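Local coordinates for protein glycosyl hydrolase BlGH5_18 (Bifidobacterium longum subsp. infantis, PDB 7LQX) that is a glycoside hydrolase of subfamily GH5_18 that probably takes part in breaking down N-glycans in a gut-dwelling bifidobacterium, at residues V91-A94 with G95-M99. Residues are numbered along the deposited sequence; the frame is centred on the assembly and turned at random.
Sequences VHIA and GEQGM
Glu-96 lies back along the last turn of helix 81-96 and meets His-92 one turn earlier. Its CB sits 3.6 Å from Ile-93 O. CG is 3.3 Å from His-92 O and over one face of the imidazole. From there the chain runs extended (chi2 176°), bringing CD to 3.5 Å from His-92 CD2. At the tip OE1 passes alongside Ile-93 CA, whereas OE2 comes in on the same face of the ring, 3.2 Å from His-92 NE2, with carboxylate and ring planes turned 52° apart. A water donates to Glu-96 OE2 at 2.8 Å and also hydrogen-bonds His-92 NE2 at 2.7 Å, so that one water bridges the carboxylate and the imidazole. The other ring nitrogen, ND1, is hydrogen-bonded to Glu-152 OE1. Replacing His-92 by a leucine would probably leave Glu-152 without this partner and take away the water's bond to the ring.

In the backbone, Gly-95 N and Glu-96 N keep the regular helical bonds to Val-91 O and His-92 O. The helix then closes in a Schellman motif: the backbone N of Met-99, a selenomethionine here, reaches Ala-94 O at 3.0 Å from above the carbonyl plane, Gly-98 N bonds Gly-95 O, and Gly-98 takes the positive phi (92°). The chain thus turns from helix 81-96 into strand 100-104 of the parallel (beta/alpha)8 barrel, with Ala-94 and Met-99 packed on Val-63 of the neighbouring strand. With one glutamate over its face and another bonded to ND1, His-92 is likely to be drawn toward the protonated, positively charged form.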
loop_
_atom_site.group_PDB
_atom_site.type_symbol
_atom_site.label_atom_id
_atom_site.label_comp_id
_atom_site.label_asym_id
_atom_site.label_seq_id
_atom_site.Cartn_x
_atom_site.Cartn_y
_atom_site.Cartn_z
ATOM N N VAL A 91 12.986 5.703 19.224
ATOM C CA VAL A 91 14.262 6.384 19.420
ATOM C C VAL A 91 14.515 6.624 20.901
ATOM O O VAL A 91 15.615 6.378 21.411
ATOM C CB VAL A 91 14.284 7.700 18.621
ATOM C CG1 VAL A 91 15.475 8.538 19.035
ATOM C CG2 VAL A 91 14.274 7.407 17.137
ATOM N N HIS A 92 13.495 7.121 21.607
ATOM C CA HIS A 92 13.616 7.392 23.032
ATOM C C HIS A 92 14.023 6.142 23.794
ATOM O O HIS A 92 14.880 6.201 24.684
ATOM C CB HIS A 92 12.285 7.933 23.554
ATOM C CG HIS A 92 12.356 8.472 24.946
ATOM N ND1 HIS A 92 13.012 9.643 25.255
ATOM C CD2 HIS A 92 11.859 7.997 26.111
ATOM C CE1 HIS A 92 12.910 9.869 26.554
ATOM N NE2 HIS A 92 12.217 8.884 27.095
ATOM N N ILE A 93 13.431 4.997 23.450
ATOM C CA ILE A 93 13.738 3.754 24.148
ATOM C C ILE A 93 15.161 3.301 23.851
ATOM O O ILE A 93 15.881 2.846 24.747
ATOM C CB ILE A 93 12.696 2.678 23.790
ATOM C CG1 ILE A 93 11.327 3.059 24.356
ATOM C CG2 ILE A 93 13.139 1.323 24.303
ATOM C CD1 ILE A 93 10.178 2.199 23.833
ATOM N N ALA A 94 15.589 3.392 22.592
ATOM C CA ALA A 94 16.985 3.096 22.284
ATOM C C ALA A 94 17.920 3.905 23.175
ATOM O O ALA A 94 18.878 3.365 23.741
ATOM C CB ALA A 94 17.255 3.386 20.808
ATOM N N GLY A 95 17.634 5.198 23.337
ATOM C CA GLY A 95 18.473 6.036 24.174
ATOM C C GLY A 95 18.431 5.635 25.635
ATOM O O GLY A 95 19.459 5.655 26.320
ATOM N N GLU A 96 17.243 5.277 26.134
ATOM C CA GLU A 96 17.132 4.822 27.515
ATOM C C GLU A 96 17.927 3.546 27.722
ATOM O O GLU A 96 18.418 3.286 28.827
ATOM C CB GLU A 96 15.665 4.589 27.875
ATOM C CG GLU A 96 14.830 5.856 27.944
ATOM C CD GLU A 96 13.356 5.588 28.218
ATOM O OE1 GLU A 96 12.812 4.587 27.698
ATOM O OE2 GLU A 96 12.739 6.384 28.959
ATOM N N GLN A 97 18.065 2.740 26.673
ATOM C CA GLN A 97 18.827 1.506 26.739
ATOM C C GLN A 97 20.274 1.696 26.306
ATOM O O GLN A 97 20.955 0.706 26.015
ATOM C CB GLN A 97 18.135 0.407 25.926
ATOM C CG GLN A 97 16.710 0.102 26.386
ATOM C CD GLN A 97 16.642 -0.377 27.824
ATOM O OE1 GLN A 97 17.484 -1.153 28.277
ATOM N NE2 GLN A 97 15.637 0.094 28.555
ATOM N N GLY A 98 20.750 2.945 26.245
ATOM C CA GLY A 98 22.165 3.234 26.114
ATOM C C GLY A 98 22.696 3.391 24.708
ATOM O O GLY A 98 23.919 3.350 24.519
HETATM N N MSE A 99 21.834 3.604 23.724
HETATM C CA MSE A 99 22.262 3.615 22.333
HETATM C C MSE A 99 21.774 4.818 21.546
HETATM O O MSE A 99 20.745 5.416 21.862
HETATM C CB MSE A 99 21.771 2.338 21.643
HETATM C CG MSE A 99 22.323 1.081 22.274
HETATM SE SE MSE A 99 21.827 -0.507 21.334
HETATM C CE MSE A 99 19.964 -0.519 21.779
HETATM O O HOH W 1 12.898 9.098 29.698
#